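Local coordinates for pirin-like protein YhaK (Escherichia coli, PDB 2VEC), which is a monomeric cytoplasmic bicupin of the pirin family, lacks quercetin 2,3-dioxygenase activity and probably responds to oxidation through a reactive cysteine, at residues 85-91 with 112-118; 95-101 with 123-129. One frame throughout, in Å; residues are numbered along the deposited sequence.

Contact 1 of 2, residues 85-91 with 112-118; sequences VDILNVI and EALLLST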
loop_
_atom_site.group_PDB
_atom_site.type_symbol
_atom_site.label_atom_id
_atom_site.label_comp_id
_atom_site.label_asym_id
_atom_site.label_seq_id
_atom_site.Cartn_x
_atom_site.Cartn_y
_atom_site.Cartn_z
ATOM N N VAL A 85 8.358 -10.254 7.018
ATOM C CA VAL A 85 7.758 -9.084 6.397
ATOM C C VAL A 85 6.563 -8.659 7.243
ATOM O O VAL A 85 5.949 -9.495 7.912
ATOM C CB VAL A 85 7.240 -9.356 4.956
ATOM C CG1 VAL A 85 8.420 -9.564 3.975
ATOM C CG2 VAL A 85 6.235 -10.557 4.923
ATOM N N ASP A 86 6.265 -7.370 7.219
ATOM C CA ASP A 86 5.029 -6.857 7.787
ATOM C C ASP A 86 4.074 -6.608 6.666
ATOM O O ASP A 86 4.486 -6.337 5.532
ATOM C CB ASP A 86 5.292 -5.562 8.531
ATOM C CG ASP A 86 6.125 -5.803 9.799
ATOM O OD1 ASP A 86 6.089 -6.940 10.338
ATOM O OD2 ASP A 86 6.800 -4.864 10.244
ATOM N N ILE A 87 2.788 -6.683 6.997
ATOM C CA ILE A 87 1.737 -6.691 5.969
ATOM C C ILE A 87 0.877 -5.468 6.171
ATOM O O ILE A 87 0.364 -5.250 7.264
ATOM C CB ILE A 87 0.843 -7.964 6.134
ATOM C CG1 ILE A 87 1.668 -9.270 6.094
ATOM C CG2 ILE A 87 -0.311 -7.994 5.129
ATOM C CD1 ILE A 87 2.533 -9.437 4.885
ATOM N N LEU A 88 0.688 -4.675 5.129
ATOM C CA LEU A 88 -0.224 -3.547 5.235
ATOM C C LEU A 88 -1.326 -3.712 4.223
ATOM O O LEU A 88 -1.046 -3.799 3.018
ATOM C CB LEU A 88 0.550 -2.251 4.991
ATOM C CG LEU A 88 -0.075 -0.913 5.432
ATOM C CD1 LEU A 88 1.021 0.124 5.693
ATOM C CD2 LEU A 88 -1.070 -0.413 4.363
ATOM N N ASN A 89 -2.575 -3.758 4.704
ATOM C CA ASN A 89 -3.741 -3.944 3.871
ATOM C C ASN A 89 -4.535 -2.648 3.781
ATOM O O ASN A 89 -4.753 -1.955 4.797
ATOM C CB ASN A 89 -4.669 -5.061 4.445
ATOM C CG ASN A 89 -3.997 -6.452 4.419
ATOM O OD1 ASN A 89 -3.175 -6.735 3.552
ATOM N ND2 ASN A 89 -4.266 -7.264 5.415
ATOM N N VAL A 90 -4.978 -2.326 2.581
ATOM C CA VAL A 90 -5.822 -1.194 2.370
ATOM C C VAL A 90 -7.086 -1.814 1.805
ATOM O O VAL A 90 -7.074 -2.395 0.714
ATOM C CB VAL A 90 -5.189 -0.218 1.362
ATOM C CG1 VAL A 90 -6.149 0.966 1.035
ATOM C CG2 VAL A 90 -3.817 0.261 1.887
ATOM N N ILE A 91 -8.138 -1.778 2.600
ATOM C CA ILE A 91 -9.435 -2.297 2.151
ATOM C C ILE A 91 -10.085 -1.316 1.193
ATOM O O ILE A 91 -10.400 -0.190 1.561
ATOM C CB ILE A 91 -10.401 -2.570 3.293
ATOM C CG1 ILE A 91 -9.708 -3.328 4.443
ATOM C CG2 ILE A 91 -11.603 -3.393 2.758
ATOM C CD1 ILE A 91 -9.081 -4.659 4.032
ATOM N N GLU A 112 -10.388 1.710 5.350
ATOM C CA GLU A 112 -9.422 1.521 6.411
ATOM C C GLU A 112 -8.157 0.890 5.877
ATOM O O GLU A 112 -8.216 0.106 4.922
ATOM C CB GLU A 112 -9.969 0.606 7.497
ATOM C CG GLU A 112 -11.134 1.223 8.312
ATOM C CD GLU A 112 -11.617 0.258 9.393
ATOM O OE1 GLU A 112 -12.386 -0.689 9.062
ATOM O OE2 GLU A 112 -11.205 0.417 10.551
ATOM N N ALA A 113 -7.044 1.233 6.522
ATOM C CA ALA A 113 -5.762 0.581 6.307
ATOM C C ALA A 113 -5.365 -0.150 7.603
ATOM O O ALA A 113 -5.591 0.348 8.728
ATOM C CB ALA A 113 -4.685 1.635 5.901
ATOM N N LEU A 114 -4.785 -1.328 7.443
ATOM C CA LEU A 114 -4.459 -2.199 8.566
ATOM C C LEU A 114 -2.983 -2.570 8.444
ATOM O O LEU A 114 -2.568 -3.008 7.365
ATOM C CB LEU A 114 -5.327 -3.462 8.451
ATOM C CG LEU A 114 -4.973 -4.752 9.215
ATOM C CD1 LEU A 114 -5.109 -4.553 10.741
ATOM C CD2 LEU A 114 -5.906 -5.846 8.796
ATOM N N LEU A 115 -2.228 -2.463 9.533
ATOM C CA LEU A 115 -0.865 -2.971 9.557
ATOM C C LEU A 115 -0.744 -4.167 10.519
ATOM O O LEU A 115 -1.096 -4.081 11.694
ATOM C CB LEU A 115 0.134 -1.864 9.949
ATOM C CG LEU A 115 1.597 -2.319 10.023
ATOM C CD1 LEU A 115 2.194 -2.557 8.619
ATOM C CD2 LEU A 115 2.479 -1.324 10.782
ATOM N N LEU A 116 -0.264 -5.296 10.012
ATOM C CA LEU A 116 0.056 -6.447 10.873
ATOM C C LEU A 116 1.558 -6.562 10.948
ATOM O O LEU A 116 2.203 -6.768 9.918
ATOM C CB LEU A 116 -0.557 -7.726 10.269
ATOM C CG LEU A 116 -2.068 -7.667 10.035
ATOM C CD1 LEU A 116 -2.527 -8.900 9.252
ATOM C CD2 LEU A 116 -2.766 -7.606 11.402
ATOM N N SER A 117 2.105 -6.417 12.154
ATOM C CA SER A 117 3.562 -6.510 12.377
ATOM C C SER A 117 3.737 -7.943 12.779
ATOM O O SER A 117 3.406 -8.308 13.909
ATOM C CB SER A 117 4.013 -5.545 13.467
ATOM O OG SER A 117 3.860 -4.220 12.959
ATOM N N THR A 118 4.133 -8.775 11.817
ATOM C CA THR A 118 3.975 -10.222 11.980
ATOM C C THR A 118 5.110 -10.800 12.810
ATOM O O THR A 118 6.179 -10.176 12.957
ATOM C CB THR A 118 3.875 -10.970 10.632
ATOM O OG1 THR A 118 5.127 -10.887 9.956
ATOM C CG2 THR A 118 2.780 -10.365 9.738
#

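Contact 2 of 2, residues 95-101 with 123-129; sequences EAEYRDS and SYSEHNL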
loop_
_atom_site.group_PDB
_atom_site.type_symbol
_atom_site.label_atom_id
_atom_site.label_comp_id
_atom_site.label_asym_id
_atom_site.label_seq_id
_atom_site.Cartn_x
_atom_site.Cartn_y
_atom_site.Cartn_z
ATOM N N GLU A 95 -15.483 -5.921 3.533
ATOM C CA GLU A 95 -15.075 -6.037 4.925
ATOM C C GLU A 95 -14.467 -7.404 5.134
ATOM O O GLU A 95 -14.890 -8.397 4.534
ATOM C CB GLU A 95 -16.279 -5.840 5.895
ATOM C CG GLU A 95 -17.577 -6.430 5.415
ATOM C CD GLU A 95 -18.673 -6.443 6.462
ATOM O OE1 GLU A 95 -18.442 -5.989 7.611
ATOM O OE2 GLU A 95 -19.777 -6.929 6.121
ATOM N N ALA A 96 -13.490 -7.459 6.024
ATOM C CA ALA A 96 -12.730 -8.667 6.230
ATOM C C ALA A 96 -12.339 -8.795 7.686
ATOM O O ALA A 96 -12.210 -7.791 8.389
ATOM C CB ALA A 96 -11.482 -8.628 5.364
ATOM N N GLU A 97 -12.143 -10.032 8.133
ATOM C CA GLU A 97 -11.573 -10.287 9.457
ATOM C C GLU A 97 -10.196 -10.959 9.325
ATOM O O GLU A 97 -9.997 -11.815 8.461
ATOM C CB GLU A 97 -12.545 -11.109 10.324
ATOM C CG GLU A 97 -11.952 -11.522 11.644
ATOM C CD GLU A 97 -12.958 -11.773 12.731
ATOM O OE1 GLU A 97 -14.017 -12.390 12.469
ATOM O OE2 GLU A 97 -12.664 -11.367 13.879
ATOM N N TYR A 98 -9.256 -10.547 10.179
ATOM C CA TYR A 98 -7.869 -11.027 10.148
ATOM C C TYR A 98 -7.568 -11.697 11.464
ATOM O O TYR A 98 -7.703 -11.070 12.504
ATOM C CB TYR A 98 -6.897 -9.852 9.913
ATOM C CG TYR A 98 -7.144 -9.264 8.563
ATOM C CD1 TYR A 98 -6.461 -9.741 7.458
ATOM C CD2 TYR A 98 -8.135 -8.304 8.378
ATOM C CE1 TYR A 98 -6.740 -9.245 6.191
ATOM C CE2 TYR A 98 -8.402 -7.788 7.124
ATOM C CZ TYR A 98 -7.716 -8.278 6.034
ATOM O OH TYR A 98 -7.983 -7.794 4.782
ATOM N N ARG A 99 -7.202 -12.975 11.433
ATOM C CA ARG A 99 -6.928 -13.702 12.670
ATOM C C ARG A 99 -5.548 -14.319 12.634
ATOM O O ARG A 99 -5.033 -14.655 11.563
ATOM C CB ARG A 99 -7.978 -14.793 12.921
ATOM C CG ARG A 99 -9.400 -14.272 12.977
ATOM C CD ARG A 99 -10.402 -15.329 13.484
ATOM N NE ARG A 99 -11.644 -14.697 13.928
ATOM C CZ ARG A 99 -12.857 -15.238 13.798
ATOM N NH1 ARG A 99 -13.000 -16.434 13.225
ATOM N NH2 ARG A 99 -13.938 -14.585 14.233
ATOM N N ASP A 100 -4.936 -14.471 13.802
ATOM C CA ASP A 100 -3.664 -15.161 13.849
ATOM C C ASP A 100 -3.704 -16.341 14.815
ATOM O O ASP A 100 -4.658 -16.491 15.573
ATOM C CB ASP A 100 -2.498 -14.190 14.100
ATOM C CG ASP A 100 -2.372 -13.730 15.544
ATOM O OD1 ASP A 100 -2.842 -14.403 16.498
ATOM O OD2 ASP A 100 -1.715 -12.689 15.738
ATOM N N SER A 101 -2.685 -17.188 14.771
ATOM C CA SER A 101 -2.675 -18.387 15.612
ATOM C C SER A 101 -2.500 -18.119 17.112
ATOM O O SER A 101 -2.607 -19.044 17.918
ATOM C CB SER A 101 -1.658 -19.413 15.102
ATOM O OG SER A 101 -0.409 -18.822 14.798
ATOM N N SER A 123 0.725 -18.069 12.278
ATOM C CA SER A 123 -0.100 -18.197 11.075
ATOM C C SER A 123 -1.190 -17.145 11.066
ATOM O O SER A 123 -1.768 -16.846 12.114
ATOM C CB SER A 123 -0.747 -19.584 11.002
ATOM O OG SER A 123 0.144 -20.532 10.452
ATOM N N TYR A 124 -1.511 -16.642 9.873
ATOM C CA TYR A 124 -2.426 -15.531 9.699
ATOM C C TYR A 124 -3.501 -15.859 8.685
ATOM O O TYR A 124 -3.212 -16.403 7.622
ATOM C CB TYR A 124 -1.641 -14.278 9.221
ATOM C CG TYR A 124 -0.651 -13.788 10.250
ATOM C CD1 TYR A 124 -1.016 -12.830 11.207
ATOM C CD2 TYR A 124 0.654 -14.305 10.293
ATOM C CE1 TYR A 124 -0.075 -12.378 12.182
ATOM C CE2 TYR A 124 1.568 -13.880 11.251
ATOM C CZ TYR A 124 1.205 -12.922 12.188
ATOM O OH TYR A 124 2.141 -12.531 13.134
ATOM N N SER A 125 -4.737 -15.492 8.993
ATOM C CA SER A 125 -5.846 -15.781 8.093
ATOM C C SER A 125 -6.662 -14.534 7.791
ATOM O O SER A 125 -6.710 -13.595 8.588
ATOM C CB SER A 125 -6.734 -16.886 8.669
ATOM O OG SER A 125 -7.591 -16.387 9.673
ATOM N N GLU A 126 -7.298 -14.535 6.626
ATOM C CA GLU A 126 -8.054 -13.387 6.156
ATOM C C GLU A 126 -9.372 -13.903 5.615
ATOM O O GLU A 126 -9.372 -14.714 4.694
ATOM C CB GLU A 126 -7.262 -12.647 5.066
ATOM C CG GLU A 126 -8.116 -11.770 4.133
ATOM C CD GLU A 126 -7.286 -10.909 3.177
ATOM O OE1 GLU A 126 -6.250 -11.385 2.657
ATOM O OE2 GLU A 126 -7.678 -9.742 2.949
ATOM N N HIS A 127 -10.481 -13.468 6.211
ATOM C CA HIS A 127 -11.816 -13.953 5.808
ATOM C C HIS A 127 -12.705 -12.811 5.368
ATOM O O HIS A 127 -12.760 -11.776 6.037
ATOM C CB HIS A 127 -12.577 -14.642 6.955
ATOM C CG HIS A 127 -11.853 -15.777 7.615
ATOM N ND1 HIS A 127 -10.657 -16.292 7.154
ATOM C CD2 HIS A 127 -12.184 -16.514 8.706
ATOM C CE1 HIS A 127 -10.278 -17.288 7.939
ATOM N NE2 HIS A 127 -11.184 -17.441 8.890
ATOM N N ASN A 128 -13.446 -13.014 4.283
ATOM C CA ASN A 128 -14.465 -12.055 3.888
ATOM C C ASN A 128 -15.671 -12.174 4.842
ATOM O O ASN A 128 -16.249 -13.247 4.976
ATOM C CB ASN A 128 -14.870 -12.296 2.426
ATOM C CG ASN A 128 -15.884 -11.287 1.910
ATOM O OD1 ASN A 128 -16.425 -10.470 2.683
ATOM N ND2 ASN A 128 -16.167 -11.351 0.583
ATOM N N LEU A 129 -16.030 -11.070 5.505
ATOM C CA LEU A 129 -17.124 -11.090 6.481
ATOM C C LEU A 129 -18.528 -11.175 5.871
ATOM O O LEU A 129 -19.489 -11.499 6.587
ATOM C CB LEU A 129 -17.029 -9.886 7.427
ATOM C CG LEU A 129 -16.034 -10.010 8.588
ATOM C CD1 LEU A 129 -15.690 -8.642 9.163
ATOM C CD2 LEU A 129 -16.630 -10.925 9.664
HETATM O O HOH W 1 -17.122 -7.965 1.845
HETATM O O HOH W 2 0.984 -11.735 15.199
#

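Contact 1 of 2, residues 85-91 with 112-118
Ile-87 pairs with Leu-116 and Asn-89 with Leu-114 as hydrogen-bonded antiparallel pairs in the larger sheet of the N-terminal cupin β-sandwich. Within the first pair, Ile-87 N reaches Leu-116 O at 3.0 Å with an N-H...O angle of 174°, and Leu-116 N returns to Ile-87 O at 2.8 Å. Leu-88/Leu-115 lies between them and Val-90/Ala-113 follows Asn-89/Leu-114; these non-hydrogen-bonded pairs put their side chains on the opposite face. Leu-115 CG stands anti to its own backbone N (chi1 179°), and the branch beyond it carries CD1 back to Leu-88 CB at 4.0 Å. On the other face the side chains of Asn-89 and Leu-114 run side by side, Asn-89 ND2 being 4.0 Å from Leu-114 CD2; the amide oxygen is held by Gln-139 of strand 135-143. Past the regular pairing, Asp-86 OD1 takes the N-H of Thr-118 from above its carboxylate plane, at 3.1 Å. OD1 also forms a salt bridge with Arg-179 and OD2 accepts from Gln-180, so both oxygens of this buried carboxylate are held. Thr-118 closes this end: its chi1 of 67° sets OG1 between backbone N and carbonyl carbon, from where it donates to Val-85 O at 2.6 Å, nearly in line with the carbonyl bond.

Contact 2 of 2, residues 95-101 with 123-129
The central strand pair of the smaller, four-stranded antiparallel sheet brings Glu-97 opposite His-127 and Arg-99 opposite Ser-125, each a hydrogen-bonded pair. Glu-97 N and His-127 O are 2.8 Å apart, and the reciprocal bond from His-127 N to Glu-97 O is nearly straight. Tyr-98 and Glu-126, a non-hydrogen-bonded pair, point the same way from the sheet. Tyr-98 OH donates to Glu-126 OE2 at 2.7 Å, coming from above the carboxylate, whose plane is turned 45° from the ring. The first torsion, chi1 158° with CG anti to the backbone N, lays Glu-126 CG beside the ring, 3.5 Å from Tyr-98 CE1, and the extended chain beyond it carries the carboxylate on to the hydroxyl. OE2 also forms a salt bridge with Arg-137 of strand 135-143, so this buried carboxylate oxygen has two partners. In the cupin sandwich, this face, which also carries Ala-96 and Asn-128, packs against the larger sheet. On the same face Asp-100 lies alongside Tyr-124, with Asp-100 CB 3.5 Å from Tyr-124 CD1 and the carboxylate and ring planes 80° apart; Asp-100 OD1 accepts from the backbone N-H groups of Glu-102 and Asn-104. The reverse face carries the salt bridge from Arg-99 NH2 to Glu-97 OE1, at 2.8 Å. Beyond Asp-100, Ser-101 N donates to Ser-123 O, while Ser-123 N returns a bond to Ser-101 OG at 2.9 Å. At the other end, Leu-129 N meets Glu-95 O from above the carbonyl plane, and Leu-129 CD1 rests 3.7 Å from Ala-96 O.

In the fold
Contacts 1 and 2 belong to the two facing sheets of one cupin sandwich, with centres about 12 Å apart. Their segments alternate along the chain: strand 85-93 is followed by 95-100, and strand 112-116 by 124-128, so each connection passes from the larger sheet to the smaller. Tyr-98 bridges the interior: its CE1 lies 3.3 Å from Asn-89 ND2, its CD2 3.3 Å from Leu-114 CD2, and its OH 3.4 Å from Ile-91 CD1. A second junction brings Tyr-124 OH within 3.2 Å of Thr-118 CA. Contact 1 is the more central, about 8 Å from the chain centre against about 18 Å for contact 2.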